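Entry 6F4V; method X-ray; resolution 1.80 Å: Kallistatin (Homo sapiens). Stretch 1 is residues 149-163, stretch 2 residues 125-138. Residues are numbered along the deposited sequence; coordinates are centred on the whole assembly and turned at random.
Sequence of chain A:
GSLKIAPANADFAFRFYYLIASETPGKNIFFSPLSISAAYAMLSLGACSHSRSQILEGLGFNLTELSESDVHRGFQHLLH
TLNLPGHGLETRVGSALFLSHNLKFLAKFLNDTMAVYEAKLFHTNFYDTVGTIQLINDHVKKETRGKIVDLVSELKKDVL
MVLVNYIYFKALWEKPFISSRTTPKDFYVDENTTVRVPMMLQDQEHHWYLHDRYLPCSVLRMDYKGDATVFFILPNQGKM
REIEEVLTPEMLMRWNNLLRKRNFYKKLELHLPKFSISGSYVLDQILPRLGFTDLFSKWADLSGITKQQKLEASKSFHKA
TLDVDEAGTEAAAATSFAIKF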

# COMPACT_ATOMS: atom_id res chain seq x y z
N VAL A 149 -8.03 11.93 -3.26
CA VAL A 149 -8.42 13.09 -4.06
C VAL A 149 -7.22 13.48 -4.96
O VAL A 149 -6.06 13.45 -4.52
CB VAL A 149 -8.78 14.28 -3.11
CG1 VAL A 149 -9.44 15.43 -3.87
CG2 VAL A 149 -9.76 13.81 -2.02
N ASP A 150 -7.51 13.84 -6.19
CA ASP A 150 -6.53 14.32 -7.15
C ASP A 150 -5.38 13.33 -7.38
O ASP A 150 -4.20 13.70 -7.37
CB ASP A 150 -6.05 15.74 -6.77
CG ASP A 150 -7.22 16.77 -6.66
OD1 ASP A 150 -8.25 16.65 -7.38
OD2 ASP A 150 -7.09 17.71 -5.83
N LEU A 151 -5.72 12.06 -7.57
CA LEU A 151 -4.70 11.04 -7.80
C LEU A 151 -3.80 11.45 -8.98
O LEU A 151 -2.57 11.49 -8.86
CB LEU A 151 -5.31 9.68 -8.10
CG LEU A 151 -4.31 8.60 -8.52
CD1 LEU A 151 -3.26 8.36 -7.43
CD2 LEU A 151 -5.00 7.31 -8.92
N VAL A 152 -4.44 11.71 -10.11
CA VAL A 152 -3.73 12.10 -11.32
C VAL A 152 -3.56 13.64 -11.27
O VAL A 152 -4.51 14.37 -11.55
CB VAL A 152 -4.49 11.64 -12.57
CG1 VAL A 152 -3.79 12.12 -13.83
CG2 VAL A 152 -4.61 10.13 -12.57
N SER A 153 -2.36 14.09 -10.91
CA SER A 153 -2.06 15.53 -10.76
C SER A 153 -1.52 16.21 -12.04
O SER A 153 -1.42 17.43 -12.06
CB SER A 153 -1.06 15.73 -9.63
OG SER A 153 0.05 14.87 -9.80
N GLU A 154 -1.12 15.41 -13.05
CA GLU A 154 -0.73 15.89 -14.39
C GLU A 154 -1.23 14.88 -15.40
O GLU A 154 -1.28 13.68 -15.10
CB GLU A 154 0.78 15.88 -14.61
CG GLU A 154 1.65 16.59 -13.62
CD GLU A 154 3.12 16.26 -13.82
OE1 GLU A 154 3.86 16.25 -12.80
OE2 GLU A 154 3.54 16.00 -14.99
N LEU A 155 -1.49 15.35 -16.62
CA LEU A 155 -1.86 14.48 -17.72
C LEU A 155 -1.45 15.15 -19.03
O LEU A 155 -1.91 16.25 -19.32
CB LEU A 155 -3.38 14.23 -17.70
CG LEU A 155 -3.93 13.19 -18.66
CD1 LEU A 155 -3.41 11.81 -18.27
CD2 LEU A 155 -5.45 13.22 -18.68
N LYS A 156 -0.56 14.52 -19.80
CA LYS A 156 -0.13 15.08 -21.09
C LYS A 156 -1.20 14.90 -22.16
O LYS A 156 -2.03 13.98 -22.08
CB LYS A 156 1.19 14.45 -21.54
CG LYS A 156 2.34 14.69 -20.58
CD LYS A 156 3.68 14.32 -21.22
CE LYS A 156 4.86 14.93 -20.47
NZ LYS A 156 4.95 14.46 -19.05
N LYS A 157 -1.18 15.77 -23.18
CA LYS A 157 -2.20 15.73 -24.24
C LYS A 157 -2.07 14.54 -25.18
O LYS A 157 -3.02 14.19 -25.87
CB LYS A 157 -2.22 17.05 -25.06
CG LYS A 157 -2.74 18.27 -24.29
CD LYS A 157 -2.66 19.57 -25.09
CE LYS A 157 -3.43 19.54 -26.41
NZ LYS A 157 -4.83 19.02 -26.28
N ASP A 158 -0.89 13.91 -25.20
CA ASP A 158 -0.63 12.73 -26.05
C ASP A 158 -0.82 11.37 -25.32
O ASP A 158 -0.35 10.33 -25.80
CB ASP A 158 0.79 12.83 -26.65
CG ASP A 158 1.88 13.06 -25.59
OD1 ASP A 158 1.53 13.33 -24.42
OD2 ASP A 158 3.08 13.00 -25.94
N VAL A 159 -1.49 11.39 -24.18
CA VAL A 159 -1.84 10.16 -23.47
C VAL A 159 -3.01 9.47 -24.17
O VAL A 159 -3.95 10.14 -24.59
CB VAL A 159 -2.18 10.46 -21.99
CG1 VAL A 159 -2.84 9.26 -21.30
CG2 VAL A 159 -0.92 10.88 -21.26
N LEU A 160 -2.93 8.15 -24.31
CA LEU A 160 -4.01 7.35 -24.90
C LEU A 160 -4.64 6.34 -23.93
O LEU A 160 -5.65 5.73 -24.26
CB LEU A 160 -3.46 6.59 -26.11
CG LEU A 160 -2.81 7.46 -27.21
CD1 LEU A 160 -2.08 6.56 -28.19
CD2 LEU A 160 -3.84 8.35 -27.93
N MET A 161 -4.04 6.15 -22.75
CA MET A 161 -4.64 5.26 -21.76
C MET A 161 -4.12 5.61 -20.37
O MET A 161 -2.95 5.92 -20.20
CB MET A 161 -4.32 3.79 -22.08
CG MET A 161 -4.98 2.78 -21.16
SD MET A 161 -4.38 1.10 -21.44
CE MET A 161 -3.03 1.04 -20.26
N VAL A 162 -5.00 5.54 -19.38
CA VAL A 162 -4.58 5.60 -18.00
C VAL A 162 -5.14 4.38 -17.29
O VAL A 162 -6.35 4.12 -17.32
CB VAL A 162 -5.06 6.89 -17.31
CG1 VAL A 162 -4.66 6.87 -15.83
CG2 VAL A 162 -4.47 8.10 -17.99
N LEU A 163 -4.24 3.62 -16.68
CA LEU A 163 -4.58 2.50 -15.83
C LEU A 163 -4.67 3.02 -14.41
O LEU A 163 -3.84 3.82 -13.99
CB LEU A 163 -3.48 1.47 -15.94
CG LEU A 163 -3.51 0.23 -15.09
CD1 LEU A 163 -2.82 -0.90 -15.88
CD2 LEU A 163 -2.87 0.41 -13.72
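Stretch 2 125-138: NFYDTVGTIQLIND

Stretch 2 opens with a type I turn from Asn-125 to Asp-128 and then runs as a helix from Thr-129 to Asp-138, which continues later in the chain. Asp-128 caps it: its OD1 accepts from Gly-131 N at 2.9 Å. Stretch 1 is loop or turn up to Asp-158, extended at Glu-154 to Lys-156 but bent at Asp-150, Leu-151 and Ser-153, with a type I turn from Lys-156 to Val-159 that leads into a strand. The two run in opposite senses through the loop region: Asp-150 lies by Asn-137, with 5.4 Å between their CA atoms, and Lys-157 lies by Tyr-127, with 5.7 Å between theirs. The contact buries 767 Å² in total.

The polar rule is a single amide doing backbone work. Asn-137, on the helix, points toward the loop and reads both ends of one residue: Val-152 N donates to Asn-137 OD1 at 2.8 Å, and Asn-137 ND2 donates to Val-152 O at 3.0 Å, each with an N-H...acceptor angle of 167°. The side-chain amide of Asn-137 thus satisfies both the N and the O of Val-152. Two waters extend the same site. Water 2 accepts from Asn-137 ND2 at 2.8 Å and donates to Asp-150 OD1 at 2.6 Å, so the aspartate is reached although its CB points away. Water 1 joins the backbones, donating to Asn-137 O at 3.0 Å and accepting from Leu-151 N at 3.2 Å.

The apolar contacts use successive turns of the helix. Val-152 CG2 meets Ile-136 CG2 at 3.8 Å, and Ile-136 CD1 also reaches Val-162 CB at 3.8 Å, so one isoleucine touches both loop and strand. Ile-133 starts sideways, but its t chi2 carries CD1 to 3.7 Å from Leu-155 CB. Leu-155 then sends CD2 to Thr-132 CG2 at 3.7 Å, while its backbone O lies 3.4 Å from Thr-129 CG2.

Phe-126, in the turn that precedes the helix, loses more surface to this contact than any other residue. Val-159 CG1 sits over one face of its ring, 4.0 Å from the centroid and 24° off the normal, a CH-pi contact. Leu-155 CD2 lies at the ring edge, 4.0 Å from Phe-126 CD1, and Val-162 CG2 approaches Phe-126 CE1 to 3.7 Å. The packing is tight at the root as well, with Val-159 O 3.0 Å from Phe-126 CB.

At the exposed margin Lys-157 folds its chain along the helix start: its CG lies 3.6 Å from Thr-129 OG1 and its NZ 3.5 Å from Tyr-127 O.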

# COMPACT_ATOMS: atom_id res chain seq x y z
N ASN A 125 -11.93 11.26 -23.83
CA ASN A 125 -11.25 12.07 -24.84
C ASN A 125 -10.03 12.72 -24.20
O ASN A 125 -10.16 13.69 -23.46
CB ASN A 125 -12.21 13.12 -25.40
CG ASN A 125 -11.56 14.06 -26.39
OD1 ASN A 125 -10.50 13.76 -26.94
ND2 ASN A 125 -12.21 15.20 -26.63
N PHE A 126 -8.85 12.19 -24.49
CA PHE A 126 -7.61 12.73 -23.90
C PHE A 126 -7.18 14.11 -24.43
O PHE A 126 -6.28 14.73 -23.86
CB PHE A 126 -6.47 11.70 -23.99
CG PHE A 126 -6.61 10.55 -22.99
CD1 PHE A 126 -6.31 10.73 -21.65
CD2 PHE A 126 -7.04 9.29 -23.40
CE1 PHE A 126 -6.43 9.68 -20.74
CE2 PHE A 126 -7.16 8.23 -22.50
CZ PHE A 126 -6.86 8.44 -21.16
N TYR A 127 -7.81 14.59 -25.51
CA TYR A 127 -7.66 16.01 -25.92
C TYR A 127 -8.25 16.94 -24.87
O TYR A 127 -7.74 18.03 -24.64
CB TYR A 127 -8.31 16.30 -27.29
CG TYR A 127 -7.79 15.48 -28.45
CD1 TYR A 127 -6.41 15.36 -28.70
CD2 TYR A 127 -8.68 14.83 -29.33
CE1 TYR A 127 -5.94 14.60 -29.77
CE2 TYR A 127 -8.22 14.07 -30.41
CZ TYR A 127 -6.85 13.96 -30.62
OH TYR A 127 -6.40 13.21 -31.68
N ASP A 128 -9.33 16.50 -24.23
CA ASP A 128 -9.92 17.18 -23.09
C ASP A 128 -9.18 16.75 -21.80
O ASP A 128 -9.64 15.90 -21.05
CB ASP A 128 -11.42 16.87 -23.02
CG ASP A 128 -12.15 17.66 -21.96
OD1 ASP A 128 -11.54 18.47 -21.23
OD2 ASP A 128 -13.38 17.43 -21.84
N THR A 129 -8.02 17.37 -21.59
CA THR A 129 -7.18 17.10 -20.43
C THR A 129 -7.92 17.39 -19.12
O THR A 129 -7.91 16.56 -18.21
CB THR A 129 -5.88 17.91 -20.53
OG1 THR A 129 -5.20 17.54 -21.74
CG2 THR A 129 -4.96 17.65 -19.34
N VAL A 130 -8.58 18.54 -19.03
CA VAL A 130 -9.30 18.93 -17.81
C VAL A 130 -10.43 17.94 -17.47
O VAL A 130 -10.55 17.47 -16.33
CB VAL A 130 -9.83 20.38 -17.89
CG1 VAL A 130 -10.82 20.70 -16.77
CG2 VAL A 130 -8.66 21.36 -17.83
N GLY A 131 -11.27 17.64 -18.46
CA GLY A 131 -12.37 16.71 -18.29
C GLY A 131 -11.93 15.28 -17.95
O GLY A 131 -12.60 14.58 -17.19
N THR A 132 -10.82 14.85 -18.52
CA THR A 132 -10.34 13.48 -18.33
C THR A 132 -9.73 13.33 -16.93
O THR A 132 -10.00 12.36 -16.25
CB THR A 132 -9.34 13.07 -19.44
OG1 THR A 132 -10.01 13.02 -20.70
CG2 THR A 132 -8.74 11.66 -19.17
N ILE A 133 -8.93 14.30 -16.51
CA ILE A 133 -8.42 14.37 -15.15
C ILE A 133 -9.56 14.31 -14.13
O ILE A 133 -9.48 13.55 -13.16
CB ILE A 133 -7.51 15.60 -14.92
CG1 ILE A 133 -6.12 15.33 -15.50
CG2 ILE A 133 -7.35 15.92 -13.43
CD1 ILE A 133 -5.16 16.51 -15.47
N GLN A 134 -10.60 15.11 -14.35
CA GLN A 134 -11.76 15.11 -13.45
C GLN A 134 -12.46 13.74 -13.44
O GLN A 134 -12.81 13.23 -12.37
CB GLN A 134 -12.76 16.23 -13.82
CG GLN A 134 -13.78 16.56 -12.73
CD GLN A 134 -15.01 17.29 -13.26
OE1 GLN A 134 -15.47 17.04 -14.37
NE2 GLN A 134 -15.56 18.19 -12.45
N LEU A 135 -12.67 13.15 -14.63
CA LEU A 135 -13.33 11.84 -14.72
C LEU A 135 -12.56 10.75 -13.93
O LEU A 135 -13.15 9.99 -13.18
CB LEU A 135 -13.48 11.42 -16.19
CG LEU A 135 -14.12 10.05 -16.46
CD1 LEU A 135 -15.64 10.06 -16.23
CD2 LEU A 135 -13.78 9.56 -17.86
N ILE A 136 -11.25 10.70 -14.13
CA ILE A 136 -10.40 9.69 -13.46
C ILE A 136 -10.38 9.96 -11.98
O ILE A 136 -10.62 9.05 -11.17
CB ILE A 136 -8.95 9.67 -14.00
CG1 ILE A 136 -8.93 9.30 -15.48
CG2 ILE A 136 -8.11 8.68 -13.18
CD1 ILE A 136 -7.59 9.50 -16.16
N ASN A 137 -10.13 11.21 -11.60
CA ASN A 137 -10.00 11.54 -10.20
C ASN A 137 -11.29 11.40 -9.40
O ASN A 137 -11.24 10.94 -8.24
CB ASN A 137 -9.36 12.91 -9.99
CG ASN A 137 -7.87 12.90 -10.33
OD1 ASN A 137 -7.26 11.83 -10.46
ND2 ASN A 137 -7.29 14.07 -10.47
N ASP A 138 -12.42 11.74 -10.01
CA ASP A 138 -13.72 11.53 -9.37
C ASP A 138 -13.99 10.05 -9.15
O ASP A 138 -14.54 9.69 -8.14
CB ASP A 138 -14.88 12.10 -10.21
CG ASP A 138 -14.95 13.63 -10.20
OD1 ASP A 138 -14.33 14.31 -9.35
OD2 ASP A 138 -15.66 14.15 -11.09
O HOH W 1 -8.59 10.81 -6.84
O HOH W 2 -8.64 16.43 -9.95